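DUF1116 domain-containing protein (Enterococcus faecalis, PDB 3CLQ) is of unknown function but belongs to the AllG family, named for a subunit of oxamate carbamoyltransferase, and may have a related role. Local coordinates at residues Gly30-Ile35 and Asn112-Ile117; Asp100-Met105 and Ala127-Ser132. All coordinates share one frame; numbering follows the deposited sequence.

Interaction 1 of 2, residues Gly30-Ile35 and Asn112-Ile117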
loop_
_atom_site.group_PDB
_atom_site.type_symbol
_atom_site.label_atom_id
_atom_site.label_comp_id
_atom_site.label_asym_id
_atom_site.label_seq_id
_atom_site.Cartn_x
_atom_site.Cartn_y
_atom_site.Cartn_z
ATOM N N GLY B 30 10.859 20.067 -3.264
ATOM C CA GLY B 30 10.434 21.163 -2.410
ATOM C C GLY B 30 8.970 21.509 -2.532
ATOM O O GLY B 30 8.221 20.849 -3.266
ATOM N N PHE B 31 8.578 22.545 -1.784
ATOM C CA PHE B 31 7.248 23.138 -1.830
ATOM C C PHE B 31 7.421 24.623 -1.673
ATOM O O PHE B 31 8.315 25.064 -0.957
ATOM C CB PHE B 31 6.397 22.649 -0.670
ATOM C CG PHE B 31 6.078 21.181 -0.715
ATOM C CD1 PHE B 31 4.924 20.727 -1.339
ATOM C CD2 PHE B 31 6.922 20.255 -0.127
ATOM C CE1 PHE B 31 4.630 19.372 -1.366
ATOM C CE2 PHE B 31 6.621 18.905 -0.150
ATOM C CZ PHE B 31 5.489 18.459 -0.761
ATOM N N ASP B 32 6.552 25.399 -2.307
ATOM C CA ASP B 32 6.623 26.855 -2.210
ATOM C C ASP B 32 5.425 27.522 -2.916
ATOM O O ASP B 32 4.726 26.902 -3.724
ATOM C CB ASP B 32 7.962 27.379 -2.757
ATOM C CG ASP B 32 8.458 28.642 -2.021
ATOM O OD1 ASP B 32 7.750 29.151 -1.111
ATOM O OD2 ASP B 32 9.560 29.135 -2.365
ATOM N N LYS B 33 5.169 28.777 -2.573
ATOM C CA LYS B 33 4.102 29.514 -3.201
ATOM C C LYS B 33 4.338 29.494 -4.697
ATOM O O LYS B 33 5.458 29.654 -5.155
ATOM C CB LYS B 33 4.078 30.958 -2.690
ATOM C CG LYS B 33 3.950 31.094 -1.174
ATOM C CD LYS B 33 3.623 32.514 -0.780
ATOM C CE LYS B 33 2.776 32.551 0.478
ATOM N NZ LYS B 33 2.317 33.941 0.716
ATOM N N ALA B 34 3.278 29.299 -5.461
ATOM C CA ALA B 34 3.373 29.379 -6.908
ATOM C C ALA B 34 4.228 30.569 -7.354
ATOM O O ALA B 34 5.209 30.406 -8.067
ATOM C CB ALA B 34 2.007 29.487 -7.496
ATOM N N ILE B 35 3.870 31.766 -6.921
ATOM C CA ILE B 35 4.519 32.957 -7.448
ATOM C C ILE B 35 6.035 32.996 -7.244
ATOM O O ILE B 35 6.745 33.636 -8.019
ATOM C CB ILE B 35 3.886 34.228 -6.861
ATOM C CG1 ILE B 35 3.823 35.367 -7.916
ATOM C CG2 ILE B 35 4.557 34.591 -5.537
ATOM C CD1 ILE B 35 5.097 36.184 -8.120
ATOM N N ASN B 112 -0.533 32.532 -4.515
ATOM C CA ASN B 112 -0.289 32.183 -3.099
ATOM C C ASN B 112 -0.657 30.770 -2.635
ATOM O O ASN B 112 -0.558 30.450 -1.446
ATOM C CB ASN B 112 -0.886 33.233 -2.174
ATOM C CG ASN B 112 -0.189 34.545 -2.307
ATOM O OD1 ASN B 112 0.981 34.668 -1.948
ATOM N ND2 ASN B 112 -0.878 35.529 -2.854
HETATM N N MSE B 113 -1.068 29.919 -3.567
HETATM C CA MSE B 113 -1.192 28.513 -3.249
HETATM C C MSE B 113 0.190 27.894 -3.248
HETATM O O MSE B 113 1.068 28.341 -3.986
HETATM C CB MSE B 113 -2.088 27.809 -4.250
HETATM C CG MSE B 113 -3.516 28.210 -4.076
HETATM SE SE MSE B 113 -4.640 27.597 -5.533
HETATM C CE MSE B 113 -5.718 29.209 -5.689
ATOM N N TYR B 114 0.385 26.882 -2.407
ATOM C CA TYR B 114 1.637 26.152 -2.400
ATOM C C TYR B 114 1.594 25.082 -3.471
ATOM O O TYR B 114 0.539 24.500 -3.714
ATOM C CB TYR B 114 1.890 25.549 -1.026
ATOM C CG TYR B 114 2.671 26.478 -0.169
ATOM C CD1 TYR B 114 2.050 27.561 0.455
ATOM C CD2 TYR B 114 4.041 26.323 -0.019
ATOM C CE1 TYR B 114 2.790 28.470 1.231
ATOM C CE2 TYR B 114 4.784 27.209 0.756
ATOM C CZ TYR B 114 4.152 28.282 1.369
ATOM O OH TYR B 114 4.878 29.160 2.119
ATOM N N VAL B 115 2.735 24.850 -4.120
ATOM C CA VAL B 115 2.868 23.790 -5.128
ATOM C C VAL B 115 4.032 22.843 -4.807
ATOM O O VAL B 115 4.982 23.264 -4.157
ATOM C CB VAL B 115 3.056 24.374 -6.565
ATOM C CG1 VAL B 115 1.768 24.980 -7.072
ATOM C CG2 VAL B 115 4.193 25.408 -6.610
ATOM N N HIS B 116 3.934 21.572 -5.236
ATOM C CA HIS B 116 5.078 20.628 -5.236
ATOM C C HIS B 116 6.125 21.138 -6.208
ATOM O O HIS B 116 5.785 21.555 -7.306
ATOM C CB HIS B 116 4.699 19.246 -5.788
ATOM C CG HIS B 116 3.579 18.570 -5.075
ATOM N ND1 HIS B 116 2.302 19.089 -5.029
ATOM C CD2 HIS B 116 3.521 17.373 -4.448
ATOM C CE1 HIS B 116 1.521 18.259 -4.356
ATOM N NE2 HIS B 116 2.236 17.212 -3.995
ATOM N N ILE B 117 7.393 21.083 -5.847
ATOM C CA ILE B 117 8.407 21.363 -6.837
ATOM C C ILE B 117 9.102 20.055 -7.161
ATOM O O ILE B 117 9.779 19.485 -6.298
ATOM C CB ILE B 117 9.442 22.326 -6.320
ATOM C CG1 ILE B 117 8.767 23.491 -5.614
ATOM C CG2 ILE B 117 10.275 22.822 -7.462
ATOM C CD1 ILE B 117 9.597 24.050 -4.477
#
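The Y114 ring meets K33 at one face, with the backbone N of K33 3.6 Å above the ring plane, off-centre and nearer the ring atoms, while F31 C sits at its edge. K33 CG, anti to its own carbonyl carbon (chi1 -57°), makes an off-centre CH-pi contact with this ring, 4.2 Å from the centroid. F31 CE1 lies over one face of the H116 imidazole, again away from its centre. The F31 and H116 rings extend from one face of the sheet, their planes 48° apart, an oblique pair. H116 is gripped from outside, ND1 by T129 O and NE2 by T236 OG1, which fixes the ring's rotation and is consistent with a proton on ND1. Beneath the rings, strands 26-33 and 114-120 run antiparallel. Reciprocal N-H...O bonds join G30 to I117 and D32 to V115, the shortest from I117 N to G30 O at 2.7 Å. On the D32 and V115 face, I117 CD1 bends back over the glycine backbone, 3.2 Å from F31 N. Past the last bridge, A34 N bonds to M113 O, 2.8 Å away and almost in line with its C=O. K33 bends at chi3 (149°) to bring NZ within 3.1 Å of N112 OD1, out of the amide plane. With ND2 bonded to E73 OE1, the N112 amide is held at both ends, and E73 probably helps balance the lysine charge.

Interaction 2 of 2, residues Asp100-Met105 and Ala127-Ser132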
loop_
_atom_site.group_PDB
_atom_site.type_symbol
_atom_site.label_atom_id
_atom_site.label_comp_id
_atom_site.label_asym_id
_atom_site.label_seq_id
_atom_site.Cartn_x
_atom_site.Cartn_y
_atom_site.Cartn_z
ATOM N N ASP B 100 4.420 24.678 -17.171
ATOM C CA ASP B 100 5.106 23.505 -16.672
ATOM C C ASP B 100 4.432 22.985 -15.420
ATOM O O ASP B 100 5.082 22.378 -14.577
ATOM C CB ASP B 100 6.590 23.833 -16.415
ATOM C CG ASP B 100 7.358 24.089 -17.715
ATOM O OD1 ASP B 100 6.884 23.614 -18.771
ATOM O OD2 ASP B 100 8.418 24.753 -17.699
ATOM N N ALA B 101 3.133 23.227 -15.281
ATOM C CA ALA B 101 2.404 22.672 -14.143
ATOM C C ALA B 101 1.279 21.776 -14.638
ATOM O O ALA B 101 1.083 21.668 -15.845
ATOM C CB ALA B 101 1.849 23.790 -13.286
ATOM N N VAL B 102 0.539 21.160 -13.714
ATOM C CA VAL B 102 -0.752 20.482 -14.016
ATOM C C VAL B 102 -1.747 20.669 -12.869
ATOM O O VAL B 102 -1.356 20.832 -11.722
ATOM C CB VAL B 102 -0.611 18.978 -14.255
ATOM C CG1 VAL B 102 0.009 18.708 -15.605
ATOM C CG2 VAL B 102 0.194 18.330 -13.151
ATOM N N GLY B 103 -3.036 20.658 -13.168
ATOM C CA GLY B 103 -4.024 20.938 -12.142
ATOM C C GLY B 103 -5.148 19.929 -12.101
ATOM O O GLY B 103 -5.772 19.605 -13.136
ATOM N N SER B 104 -5.387 19.407 -10.899
ATOM C CA SER B 104 -6.486 18.474 -10.653
ATOM C C SER B 104 -7.878 19.144 -10.691
ATOM O O SER B 104 -8.082 20.210 -10.086
ATOM C CB SER B 104 -6.291 17.773 -9.323
ATOM O OG SER B 104 -7.387 16.905 -9.117
HETATM N N MSE B 105 -8.816 18.485 -11.384
HETATM C CA MSE B 105 -10.153 19.006 -11.721
HETATM C C MSE B 105 -10.157 20.426 -12.310
HETATM O O MSE B 105 -9.733 20.646 -13.449
HETATM C CB MSE B 105 -11.114 18.909 -10.535
HETATM C CG MSE B 105 -11.255 17.524 -9.933
HETATM SE SE MSE B 105 -11.913 16.078 -11.116
HETATM C CE MSE B 105 -10.179 15.279 -11.675
ATOM N N ALA B 127 8.555 20.363 -12.982
ATOM C CA ALA B 127 7.110 20.539 -13.091
ATOM C C ALA B 127 6.561 20.974 -11.747
ATOM O O ALA B 127 7.269 20.912 -10.741
ATOM C CB ALA B 127 6.454 19.284 -13.534
ATOM N N PHE B 128 5.302 21.405 -11.733
ATOM C CA PHE B 128 4.654 21.878 -10.518
ATOM C C PHE B 128 3.188 21.433 -10.477
ATOM O O PHE B 128 2.539 21.342 -11.533
ATOM C CB PHE B 128 4.653 23.410 -10.520
ATOM C CG PHE B 128 6.009 24.039 -10.726
ATOM C CD1 PHE B 128 6.874 24.239 -9.646
ATOM C CD2 PHE B 128 6.403 24.466 -11.985
ATOM C CE1 PHE B 128 8.117 24.846 -9.834
ATOM C CE2 PHE B 128 7.656 25.054 -12.177
ATOM C CZ PHE B 128 8.515 25.244 -11.097
ATOM N N THR B 129 2.661 21.184 -9.277
ATOM C CA THR B 129 1.204 21.069 -9.054
ATOM C C THR B 129 0.872 21.536 -7.679
ATOM O O THR B 129 1.713 21.474 -6.797
ATOM C CB THR B 129 0.601 19.634 -9.133
ATOM O OG1 THR B 129 1.597 18.621 -8.892
ATOM C CG2 THR B 129 -0.040 19.406 -10.453
ATOM N N ASN B 130 -0.366 21.967 -7.483
ATOM C CA ASN B 130 -0.819 22.380 -6.169
ATOM C C ASN B 130 -1.073 21.148 -5.328
ATOM O O ASN B 130 -0.893 20.015 -5.792
ATOM C CB ASN B 130 -2.114 23.166 -6.255
ATOM C CG ASN B 130 -3.267 22.289 -6.632
ATOM O OD1 ASN B 130 -3.161 21.068 -6.567
ATOM N ND2 ASN B 130 -4.373 22.898 -7.061
ATOM N N LEU B 131 -1.493 21.397 -4.092
ATOM C CA LEU B 131 -1.758 20.364 -3.122
ATOM C C LEU B 131 -3.230 20.002 -3.090
ATOM O O LEU B 131 -4.092 20.795 -3.444
ATOM C CB LEU B 131 -1.335 20.833 -1.738
ATOM C CG LEU B 131 0.163 20.851 -1.453
ATOM C CD1 LEU B 131 0.884 21.747 -2.455
ATOM C CD2 LEU B 131 0.391 21.344 -0.043
ATOM N N SER B 132 -3.506 18.785 -2.652
ATOM C CA SER B 132 -4.853 18.395 -2.315
ATOM C C SER B 132 -5.318 19.167 -1.085
ATOM O O SER B 132 -4.712 19.089 -0.015
ATOM C CB SER B 132 -4.899 16.891 -2.032
ATOM O OG SER B 132 -6.031 16.539 -1.256
#
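A single beta bridge, A101 with F128, lays an irregular loop along strand 126-130, which is outermost in a four-stranded antiparallel sheet. The touching parts run in nearly the same sense, 28° apart, and F128 is gripped through both of its backbone polar atoms: its N-H goes to D100 O and its carbonyl receives V102 N. The tight part lies at the bridge itself, where the CA atoms of A101 and F128 are 4.3 Å apart. Here the methyl of A101 sits 3.1 Å from F128 O, and A101 CB meets F128 CB at 4.0 Å. Flanking the bridge, M238 of helix 234-247 packs on V102, and T129 OG1 is hydrogen-bonded to P235 O.

The fit loosens at the D100 end, which is partly exposed. The bond from F128 N to D100 O is weak, bent to 134° at the hydrogen, though D100 O also takes a CA-H...O contact from A127. F128 CG stands beside its own backbone N (chi1 -53°), which carries ring atom CD2 to 3.6 Å from D100 O; beyond, the F128 side chain rests on I117 and P39. At the other end the backbones part after V102; the N-H of G103 is taken instead by D306 OD1, while S104 OG turns to Y231 OH. The stronger bond has V102 N 3.0 Å from F128 O, almost in line with the carbonyl.

Overall arrangement
Both interactions reach the same antiparallel sheet. Interaction 1 pairs two neighbouring strands, 26-33 and 114-120, whereas interaction 2 lays a loop outside edge strand 126-130, which follows 114-120 in chain and in sheet. H116 joins them directly, its N 2.7 Å from T129 O in a probable hydrogen bond. Interaction 2 is the more buried, its centre about 6 Å from the centre of the chain, against about 16 Å for that of interaction 1. Their chemistry differs accordingly: a regular ladder with aromatic rings and a lysine-asparagine hydrogen bond in the partly exposed contact, a single backbone bridge, with one alanine methyl and one phenylalanine ring beside it, in the inner one.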